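Local coordinates for bifunctional protein PutA (Bdellovibrio bacteriovorus, PDB 5UR2) that probably oxidises proline to glutamate in two steps, pairing an FAD-dependent proline dehydrogenase barrel with an NAD+-dependent aldehyde dehydrogenase that acts on L-glutamate gamma-semialdehyde, at residues E15-L18 / K19-S23; E213-K216 / I217-R221; E251-T254 / E255-E259; C363-Y366 / A367-L370. One frame throughout, in Å; residues are numbered along the deposited sequence.

Contact 1 of 4, residues E15-L18 / K19-S23; sequences EEIL and KRMES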
loop_
_atom_site.group_PDB
_atom_site.type_symbol
_atom_site.label_atom_id
_atom_site.label_comp_id
_atom_site.label_asym_id
_atom_site.label_seq_id
_atom_site.Cartn_x
_atom_site.Cartn_y
_atom_site.Cartn_z
ATOM N N GLU B 15 -23.521 47.336 -30.300
ATOM C CA GLU B 15 -24.160 48.295 -29.407
ATOM C C GLU B 15 -25.544 48.685 -29.912
ATOM O O GLU B 15 -26.478 48.835 -29.115
ATOM C CB GLU B 15 -23.276 49.534 -29.244
ATOM C CG GLU B 15 -22.013 49.286 -28.426
ATOM C CD GLU B 15 -21.102 50.505 -28.372
ATOM O OE1 GLU B 15 -21.382 51.481 -29.094
ATOM O OE2 GLU B 15 -20.113 50.489 -27.606
ATOM N N GLU B 16 -25.703 48.836 -31.233
ATOM C CA GLU B 16 -27.028 49.107 -31.786
ATOM C C GLU B 16 -27.989 47.964 -31.505
ATOM O O GLU B 16 -29.125 48.196 -31.075
ATOM C CB GLU B 16 -26.939 49.347 -33.291
ATOM C CG GLU B 16 -28.300 49.472 -33.976
ATOM C CD GLU B 16 -28.193 49.549 -35.498
ATOM O OE1 GLU B 16 -27.053 49.667 -36.012
ATOM O OE2 GLU B 16 -29.250 49.513 -36.172
ATOM N N ILE B 17 -27.531 46.720 -31.694
ATOM C CA ILE B 17 -28.396 45.559 -31.492
ATOM C C ILE B 17 -28.853 45.480 -30.042
ATOM O O ILE B 17 -30.036 45.256 -29.761
ATOM C CB ILE B 17 -27.670 44.271 -31.937
ATOM C CG1 ILE B 17 -27.501 44.257 -33.462
ATOM C CG2 ILE B 17 -28.379 43.026 -31.414
ATOM C CD1 ILE B 17 -26.609 43.131 -33.961
ATOM N N LEU B 18 -27.936 45.695 -29.103
ATOM C CA LEU B 18 -28.309 45.662 -27.693
ATOM C C LEU B 18 -29.209 46.839 -27.317
ATOM O O LEU B 18 -30.063 46.710 -26.428
ATOM C CB LEU B 18 -27.053 45.626 -26.825
ATOM C CG LEU B 18 -26.226 44.338 -26.992
ATOM C CD1 LEU B 18 -24.835 44.491 -26.419
ATOM C CD2 LEU B 18 -26.908 43.162 -26.338
ATOM N N LYS B 19 -29.021 48.000 -27.950
ATOM C CA LYS B 19 -29.891 49.137 -27.652
ATOM C C LYS B 19 -31.324 48.853 -28.087
ATOM O O LYS B 19 -32.269 49.060 -27.313
ATOM C CB LYS B 19 -29.356 50.407 -28.320
ATOM C CG LYS B 19 -30.202 51.646 -28.090
ATOM C CD LYS B 19 -30.489 51.897 -26.607
ATOM C CE LYS B 19 -29.267 52.395 -25.837
ATOM N NZ LYS B 19 -29.649 53.011 -24.522
ATOM N N ARG B 20 -31.495 48.338 -29.311
ATOM C CA ARG B 20 -32.821 47.956 -29.787
ATOM C C ARG B 20 -33.455 46.918 -28.871
ATOM O O ARG B 20 -34.671 46.939 -28.643
ATOM C CB ARG B 20 -32.740 47.380 -31.201
ATOM C CG ARG B 20 -32.454 48.341 -32.325
ATOM C CD ARG B 20 -32.223 47.518 -33.593
ATOM N NE ARG B 20 -32.100 48.312 -34.814
ATOM C CZ ARG B 20 -33.116 48.640 -35.607
ATOM N NH1 ARG B 20 -34.354 48.265 -35.299
ATOM N NH2 ARG B 20 -32.887 49.350 -36.706
ATOM N N MET B 21 -32.641 46.002 -28.334
ATOM C CA MET B 21 -33.173 44.940 -27.488
ATOM C C MET B 21 -33.833 45.498 -26.241
ATOM O O MET B 21 -34.793 44.908 -25.735
ATOM C CB MET B 21 -32.060 43.962 -27.106
ATOM C CG MET B 21 -31.684 43.000 -28.215
ATOM S SD MET B 21 -30.087 42.215 -27.942
ATOM C CE MET B 21 -30.330 41.538 -26.293
ATOM N N GLU B 22 -33.350 46.641 -25.745
ATOM C CA GLU B 22 -33.972 47.263 -24.585
ATOM C C GLU B 22 -35.394 47.719 -24.875
ATOM O O GLU B 22 -36.191 47.843 -23.940
ATOM C CB GLU B 22 -33.155 48.469 -24.125
ATOM C CG GLU B 22 -31.668 48.227 -23.928
ATOM C CD GLU B 22 -30.943 49.504 -23.528
ATOM O OE1 GLU B 22 -29.708 49.474 -23.333
ATOM O OE2 GLU B 22 -31.618 50.547 -23.408
ATOM N N SER B 23 -35.731 47.961 -26.143
ATOM C CA SER B 23 -37.053 48.434 -26.533
ATOM C C SER B 23 -38.038 47.309 -26.831
ATOM O O SER B 23 -39.213 47.595 -27.091
ATOM C CB SER B 23 -36.946 49.353 -27.756
#
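E16 sends CG anti to its backbone N (chi1 173°) and runs extended to its carboxylate, while R20, one turn on, folds CG beside its own N and then stretches straight to NE. The two chains therefore lie side by side, pointing the same way, and E16 OE2 arrives at the edge of the R20 guanidinium. The carboxylate and guanidinium planes are nearly coplanar, 29° apart. The bond from R20 NE to E16 OE2 is straight but long, 3.4 Å, a weak hydrogen bond within a salt bridge. This is an i to i+4 pairing on the last turns of helix 6-22, in the N-terminal domain of PutA; the backbone adds regular bonds such as R20 N to E16 O, 3.0 Å. Another side of the helix is apolar. M21 runs alongside L18, with SD 3.7 Å from L18 CD2, and the bend at its last torsion (chi3 54°) keeps the methyl CE near the same carbon. I17 CG2 touches M21 SD at 4.0 Å from a crossing direction. These buried side chains face the proline dehydrogenase barrel: I17 and L18 reach V357 on helix 357-369, and M21 meets I389 and T392 on helix 387-395.

Contact 2 of 4, residues E213-K216 / I217-R221; sequences ESKK and ILKDR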
loop_
_atom_site.group_PDB
_atom_site.type_symbol
_atom_site.label_atom_id
_atom_site.label_comp_id
_atom_site.label_asym_id
_atom_site.label_seq_id
_atom_site.Cartn_x
_atom_site.Cartn_y
_atom_site.Cartn_z
ATOM N N GLU B 213 -18.028 0.380 -46.653
ATOM C CA GLU B 213 -19.341 -0.245 -46.565
ATOM C C GLU B 213 -20.318 0.635 -45.788
ATOM O O GLU B 213 -21.454 0.857 -46.225
ATOM C CB GLU B 213 -19.216 -1.623 -45.920
ATOM C CG GLU B 213 -20.533 -2.357 -45.873
ATOM C CD GLU B 213 -20.377 -3.806 -45.483
ATOM O OE1 GLU B 213 -21.415 -4.451 -45.207
ATOM O OE2 GLU B 213 -19.221 -4.296 -45.456
ATOM N N SER B 214 -19.872 1.171 -44.643
ATOM C CA SER B 214 -20.717 2.049 -43.835
ATOM C C SER B 214 -21.135 3.281 -44.616
ATOM O O SER B 214 -22.306 3.683 -44.581
ATOM C CB SER B 214 -19.980 2.472 -42.566
ATOM O OG SER B 214 -19.699 1.357 -41.727
ATOM N N LYS B 215 -20.184 3.892 -45.331
ATOM C CA LYS B 215 -20.479 5.085 -46.114
ATOM C C LYS B 215 -21.510 4.801 -47.203
ATOM O O LYS B 215 -22.419 5.612 -47.427
ATOM C CB LYS B 215 -19.192 5.634 -46.719
ATOM C CG LYS B 215 -19.411 6.787 -47.676
ATOM C CD LYS B 215 -18.117 7.583 -47.887
ATOM C CE LYS B 215 -16.998 6.751 -48.491
ATOM N NZ LYS B 215 -15.909 7.668 -48.925
ATOM N N LYS B 216 -21.382 3.659 -47.893
ATOM C CA LYS B 216 -22.358 3.303 -48.919
ATOM C C LYS B 216 -23.746 3.119 -48.314
ATOM O O LYS B 216 -24.745 3.553 -48.900
ATOM C CB LYS B 216 -21.922 2.047 -49.668
ATOM C CG LYS B 216 -22.997 1.512 -50.633
ATOM C CD LYS B 216 -22.553 0.213 -51.289
ATOM C CE LYS B 216 -23.735 -0.741 -51.487
ATOM N NZ LYS B 216 -24.809 -0.154 -52.329
ATOM N N ILE B 217 -23.834 2.465 -47.151
ATOM C CA ILE B 217 -25.142 2.250 -46.535
ATOM C C ILE B 217 -25.753 3.576 -46.097
ATOM O O ILE B 217 -26.945 3.825 -46.328
ATOM C CB ILE B 217 -25.038 1.256 -45.359
ATOM C CG1 ILE B 217 -24.710 -0.144 -45.871
ATOM C CG2 ILE B 217 -26.324 1.246 -44.525
ATOM C CD1 ILE B 217 -24.358 -1.142 -44.767
ATOM N N LEU B 218 -24.954 4.450 -45.470
ATOM C CA LEU B 218 -25.470 5.749 -45.043
ATOM C C LEU B 218 -25.995 6.547 -46.235
ATOM O O LEU B 218 -27.095 7.107 -46.184
ATOM C CB LEU B 218 -24.389 6.532 -44.289
ATOM C CG LEU B 218 -24.063 5.952 -42.906
ATOM C CD1 LEU B 218 -22.765 6.521 -42.344
ATOM C CD2 LEU B 218 -25.206 6.198 -41.960
ATOM N N LYS B 219 -25.231 6.585 -47.327
ATOM C CA LYS B 219 -25.689 7.262 -48.534
ATOM C C LYS B 219 -26.986 6.659 -49.051
ATOM O O LYS B 219 -27.892 7.392 -49.465
ATOM C CB LYS B 219 -24.608 7.205 -49.617
ATOM C CG LYS B 219 -23.415 8.096 -49.342
ATOM C CD LYS B 219 -22.166 7.679 -50.122
ATOM C CE LYS B 219 -22.308 7.933 -51.615
ATOM N NZ LYS B 219 -21.069 7.520 -52.340
ATOM N N ASP B 220 -27.092 5.320 -49.034
ATOM C CA ASP B 220 -28.308 4.674 -49.518
ATOM C C ASP B 220 -29.513 5.066 -48.674
ATOM O O ASP B 220 -30.616 5.214 -49.200
ATOM C CB ASP B 220 -28.162 3.143 -49.520
ATOM C CG ASP B 220 -27.187 2.635 -50.568
ATOM O OD1 ASP B 220 -26.800 3.423 -51.447
ATOM O OD2 ASP B 220 -26.838 1.430 -50.525
ATOM N N ARG B 221 -29.327 5.233 -47.363
ATOM C CA ARG B 221 -30.465 5.577 -46.522
ATOM C C ARG B 221 -30.841 7.043 -46.667
ATOM O O ARG B 221 -32.030 7.380 -46.590
ATOM C CB ARG B 221 -30.160 5.248 -45.060
ATOM C CG ARG B 221 -29.700 3.812 -44.818
ATOM C CD ARG B 221 -30.845 2.829 -44.852
ATOM N NE ARG B 221 -30.400 1.434 -44.752
ATOM C CZ ARG B 221 -30.249 0.748 -43.621
ATOM N NH1 ARG B 221 -30.486 1.315 -42.449
ATOM N NH2 ARG B 221 -29.857 -0.520 -43.664
#
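K216 and D220 join successive turns of helix 211-232, the helix of the beta-alpha-beta unit between strands 194-197 and 235-238 in the proline dehydrogenase TIM barrel. Backbone bonds come first: four i to i+4 links tie the segments together, from I217 N to E213 O through to D220 N to K216 O, with L218 N to S214 O at 2.9 Å and close to straight (168°). Apolar contacts follow the same spacing. E213 and I217 lie side by side, and I217 CD1 comes within 4.2 Å of E213 CG. The stems of K215 and K219 also run alongside each other, K215 CG 3.8 Å from K219 CD, and both chains bend at chi3. Their ammonium groups stay 6.2 Å apart, and the neighbouring helix 246-257 supplies the counter-charges: K215 pairs with E251 and E255, K219 with E255. L218 is buried against L248 and V252 of the same helix. Across the two segments the charge pair is K216 with D220, whose side chains cross. K216 CG stands anti to the backbone N (chi1 172°), and bends at chi3 and chi4 bring NZ to D220, one turn on. D220 OD1 has a salt bridge to R223, whereas D220 OD2 receives K216 NZ at 3.1 Å through its syn lone pair, on the side of the other carboxylate oxygen.

Contact 3 of 4, residues E251-T254 / E255-E259; sequences EVFT and ELINE
The F253 ring carries I257 on one face. I257 CG2 sits 4.2 Å from the ring centroid and 21° off the normal, a CH-pi contact displaced toward the rim, and I257 CD1 reaches F253 CE2 at 3.8 Å, so both branches of the isoleucine meet the ring as the side chains cross. I257 CG1 is wedged between its own backbone N and carbonyl carbon (chi1 74°), which leaves CG2 anti to the carbonyl carbon and lets CD1 reach the CE2-CZ side of the same face. F297 meets F253 edge-to-face. In the backbone, I257 N bonds F253 O at 3.0 Å and 170°. Two carboxylates project from another side: E251 OE1 and E255 OE2 are only 4.2 Å apart, a repulsion that K215 on helix 211-232 probably offsets by salt-bridging both, while K219 takes E255 OE1. T254 OG1 turns back to hydrogen-bond L250 O. The last link, N258 N to T254 O at 3.2 Å, is weak and bent. An apolar flank turned to strand 268-273 and a charged flank turned to the preceding barrel helix, 211-232, suit helix 246-257 to its place in the outer layer of a TIM barrel.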
loop_
_atom_site.group_PDB
_atom_site.type_symbol
_atom_site.label_atom_id
_atom_site.label_comp_id
_atom_site.label_asym_id
_atom_site.label_seq_id
_atom_site.Cartn_x
_atom_site.Cartn_y
_atom_site.Cartn_z
ATOM N N GLU B 251 -17.931 13.001 -45.991
ATOM C CA GLU B 251 -17.836 12.154 -47.177
ATOM C C GLU B 251 -19.221 11.714 -47.650
ATOM O O GLU B 251 -19.505 11.717 -48.851
ATOM C CB GLU B 251 -16.954 10.931 -46.892
ATOM C CG GLU B 251 -15.499 11.291 -46.680
ATOM C CD GLU B 251 -14.584 10.092 -46.678
ATOM O OE1 GLU B 251 -15.041 8.966 -46.982
ATOM O OE2 GLU B 251 -13.398 10.280 -46.368
ATOM N N VAL B 252 -20.095 11.333 -46.719
ATOM C CA VAL B 252 -21.449 10.940 -47.095
ATOM C C VAL B 252 -22.135 12.077 -47.842
ATOM O O VAL B 252 -22.691 11.889 -48.930
ATOM C CB VAL B 252 -22.235 10.511 -45.841
ATOM C CG1 VAL B 252 -23.717 10.399 -46.119
ATOM C CG2 VAL B 252 -21.675 9.196 -45.276
ATOM N N PHE B 253 -22.073 13.284 -47.273
ATOM C CA PHE B 253 -22.791 14.429 -47.826
ATOM C C PHE B 253 -22.257 14.834 -49.191
ATOM O O PHE B 253 -23.026 15.027 -50.142
ATOM C CB PHE B 253 -22.711 15.606 -46.854
ATOM C CG PHE B 253 -23.351 16.850 -47.369
ATOM C CD1 PHE B 253 -24.733 17.007 -47.318
ATOM C CD2 PHE B 253 -22.571 17.887 -47.878
ATOM C CE1 PHE B 253 -25.330 18.177 -47.783
ATOM C CE2 PHE B 253 -23.160 19.044 -48.346
ATOM C CZ PHE B 253 -24.541 19.192 -48.301
ATOM N N THR B 254 -20.945 15.019 -49.291
ATOM C CA THR B 254 -20.378 15.549 -50.524
ATOM C C THR B 254 -20.506 14.548 -51.669
ATOM O O THR B 254 -20.799 14.937 -52.802
ATOM C CB THR B 254 -18.916 15.960 -50.307
ATOM O OG1 THR B 254 -18.182 14.880 -49.706
ATOM C CG2 THR B 254 -18.831 17.194 -49.424
ATOM N N GLU B 255 -20.291 13.258 -51.400
ATOM C CA GLU B 255 -20.453 12.274 -52.465
ATOM C C GLU B 255 -21.907 12.195 -52.906
ATOM O O GLU B 255 -22.192 12.066 -54.102
ATOM C CB GLU B 255 -19.944 10.902 -52.014
ATOM C CG GLU B 255 -18.411 10.804 -51.809
ATOM C CD GLU B 255 -17.991 9.414 -51.306
ATOM O OE1 GLU B 255 -18.799 8.477 -51.438
ATOM O OE2 GLU B 255 -16.865 9.240 -50.805
ATOM N N LEU B 256 -22.838 12.285 -51.951
ATOM C CA LEU B 256 -24.256 12.173 -52.266
ATOM C C LEU B 256 -24.717 13.311 -53.181
ATOM O O LEU B 256 -25.345 13.064 -54.220
ATOM C CB LEU B 256 -25.075 12.131 -50.974
ATOM C CG LEU B 256 -26.551 11.770 -51.115
ATOM C CD1 LEU B 256 -26.724 10.401 -51.794
ATOM C CD2 LEU B 256 -27.221 11.780 -49.739
ATOM N N ILE B 257 -24.437 14.566 -52.803
ATOM C CA ILE B 257 -24.944 15.704 -53.572
ATOM C C ILE B 257 -24.145 15.971 -54.837
ATOM O O ILE B 257 -24.521 16.860 -55.614
ATOM C CB ILE B 257 -25.003 17.027 -52.771
ATOM C CG1 ILE B 257 -23.612 17.624 -52.562
ATOM C CG2 ILE B 257 -25.703 16.837 -51.399
ATOM C CD1 ILE B 257 -23.656 19.104 -52.105
ATOM N N ASN B 258 -23.055 15.241 -55.071
ATOM C CA ASN B 258 -22.345 15.295 -56.343
ATOM C C ASN B 258 -22.794 14.220 -57.326
ATOM O O ASN B 258 -22.273 14.179 -58.446
ATOM C CB ASN B 258 -20.826 15.197 -56.146
ATOM C CG ASN B 258 -20.050 15.790 -57.328
ATOM O OD1 ASN B 258 -20.416 16.844 -57.858
ATOM N ND2 ASN B 258 -18.981 15.117 -57.743
ATOM N N GLU B 259 -23.723 13.345 -56.933
ATOM C CA GLU B 259 -24.252 12.344 -57.850
ATOM C C GLU B 259 -25.096 13.004 -58.952
ATOM O O GLU B 259 -25.682 14.071 -58.743
ATOM C CB GLU B 259 -25.084 11.306 -57.093
ATOM C CG GLU B 259 -24.272 10.504 -56.070
ATOM C CD GLU B 259 -25.132 9.548 -55.249
ATOM O OE1 GLU B 259 -26.372 9.505 -55.463
ATOM O OE2 GLU B 259 -24.562 8.847 -54.377
#

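Contact 4 of 4, residues C363-Y366 / A367-L370; sequences CMLY and AEKL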
loop_
_atom_site.group_PDB
_atom_site.type_symbol
_atom_site.label_atom_id
_atom_site.label_comp_id
_atom_site.label_asym_id
_atom_site.label_seq_id
_atom_site.Cartn_x
_atom_site.Cartn_y
_atom_site.Cartn_z
ATOM N N CYS B 363 -20.518 39.023 -38.284
ATOM C CA CYS B 363 -20.983 38.524 -39.568
ATOM C C CYS B 363 -21.615 39.641 -40.397
ATOM O O CYS B 363 -21.351 39.756 -41.601
ATOM C CB CYS B 363 -21.971 37.385 -39.356
ATOM S SG CYS B 363 -21.231 35.865 -38.698
ATOM N N MET B 364 -22.433 40.485 -39.767
ATOM C CA MET B 364 -23.093 41.555 -40.508
ATOM C C MET B 364 -22.075 42.467 -41.163
ATOM O O MET B 364 -22.228 42.843 -42.332
ATOM C CB MET B 364 -23.994 42.376 -39.588
ATOM C CG MET B 364 -25.229 41.659 -39.091
ATOM S SD MET B 364 -26.103 42.657 -37.871
ATOM C CE MET B 364 -27.457 41.553 -37.486
ATOM N N LEU B 365 -21.038 42.847 -40.414
ATOM C CA LEU B 365 -20.042 43.782 -40.926
ATOM C C LEU B 365 -19.205 43.141 -42.024
ATOM O O LEU B 365 -18.973 43.749 -43.080
ATOM C CB LEU B 365 -19.148 44.278 -39.783
ATOM C CG LEU B 365 -19.502 45.656 -39.230
ATOM C CD1 LEU B 365 -19.265 46.732 -40.270
ATOM C CD2 LEU B 365 -20.951 45.664 -38.807
ATOM N N TYR B 366 -18.761 41.900 -41.796
ATOM C CA TYR B 366 -17.982 41.192 -42.805
ATOM C C TYR B 366 -18.769 41.093 -44.106
ATOM O O TYR B 366 -18.212 41.274 -45.202
ATOM C CB TYR B 366 -17.599 39.795 -42.295
ATOM C CG TYR B 366 -16.672 39.776 -41.087
ATOM C CD1 TYR B 366 -15.707 40.763 -40.881
ATOM C CD2 TYR B 366 -16.800 38.786 -40.125
ATOM C CE1 TYR B 366 -14.864 40.736 -39.742
ATOM C CE2 TYR B 366 -15.979 38.756 -38.988
ATOM C CZ TYR B 366 -15.012 39.722 -38.803
ATOM O OH TYR B 366 -14.216 39.660 -37.667
ATOM N N ALA B 367 -20.080 40.843 -44.004
ATOM C CA ALA B 367 -20.915 40.862 -45.202
ATOM C C ALA B 367 -20.945 42.255 -45.821
ATOM O O ALA B 367 -20.874 42.399 -47.047
ATOM C CB ALA B 367 -22.331 40.384 -44.876
ATOM N N GLU B 368 -21.044 43.298 -44.991
ATOM C CA GLU B 368 -21.169 44.650 -45.537
ATOM C C GLU B 368 -19.874 45.113 -46.188
ATOM O O GLU B 368 -19.906 45.797 -47.214
ATOM C CB GLU B 368 -21.605 45.634 -44.451
ATOM C CG GLU B 368 -23.071 45.494 -44.090
ATOM C CD GLU B 368 -23.448 46.189 -42.796
ATOM O OE1 GLU B 368 -22.688 47.081 -42.347
ATOM O OE2 GLU B 368 -24.510 45.831 -42.233
ATOM N N LYS B 369 -18.726 44.757 -45.612
ATOM C CA LYS B 369 -17.463 45.133 -46.232
ATOM C C LYS B 369 -17.268 44.460 -47.588
ATOM O O LYS B 369 -16.489 44.968 -48.402
ATOM C CB LYS B 369 -16.295 44.804 -45.303
ATOM C CG LYS B 369 -16.252 45.658 -44.030
ATOM C CD LYS B 369 -16.174 47.154 -44.347
ATOM C CE LYS B 369 -16.145 48.023 -43.084
ATOM N NZ LYS B 369 -16.222 49.492 -43.378
ATOM N N LEU B 370 -17.967 43.348 -47.852
ATOM C CA LEU B 370 -17.913 42.645 -49.131
ATOM C C LEU B 370 -19.030 43.055 -50.083
ATOM O O LEU B 370 -19.187 42.429 -51.136
ATOM C CB LEU B 370 -17.959 41.128 -48.913
ATOM C CG LEU B 370 -16.778 40.582 -48.117
ATOM C CD1 LEU B 370 -16.996 39.126 -47.676
ATOM C CD2 LEU B 370 -15.501 40.745 -48.934
#
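L365 crosses E368 obliquely, its CD1 methyl 4.0 Å from E368 OE1, so the aliphatic branch skirts the carboxylate in van der Waals contact. The stem of E368 folds back over the preceding turn: with CG beside the backbone N (chi1 -75°), that carbon lies 3.3 Å from M364 O. K369 likewise lays CG against L365 O, then bends at chi2 and carries its ammonium away from the first segment. L370 CG approaches Y366 O to 3.3 Å at the end of the helix.

The next layer is the backbone that sets these positions. A367 N binds C363 O at 2.9 Å, and E368 N binds M364 O. K369 N to L365 O is the shortest of the set, 2.7 Å, its donor almost in line with the carbonyl. The final link, L370 N to Y366 O, stretches to 3.4 Å with an N-H...O angle of 134° and is weak, as expected where the helix gives way to a turn.

Farther out, the polar ends are held by other elements. E368 OE2 forms a salt bridge with R13 and K369 NZ bonds Q9 OE1, both on helix 6-22, while Y366 OH is hydrogen-bonded to E335 OE1 on helix 327-343. Helix 357-369 belongs to the beta-alpha-beta unit between strands 349-353 and 379-382 of the barrel: C363 and M364 touch F379 on the inner side, L365 packs on I10 and R13 of helix 6-22, and Y366 and L370 rest on L342 of helix 327-343.

In the fold
All four contacts lie along one helix each, pairing residues three or four apart. Contacts 3 and 4 are the more buried, with four buried residues each, against three in contact 1 and two in contact 2; contact 3 has no fully exposed touching residue, contact 1 has three. Contacts 2 and 3 lie on successive barrel helices and are joined through charge: K215 NZ meets E251 OE1 at 2.5 Å and K219 NZ meets E255 OE1 at 2.6 Å. Contacts 1 and 4 pair the N-terminal domain with a later barrel helix through apolar atoms, I17 CD1 on M364 CE at 4.0 Å. Intrahelical salt bridges mark contacts 1 and 2, whereas contacts 3 and 4 both send their charges to other helices.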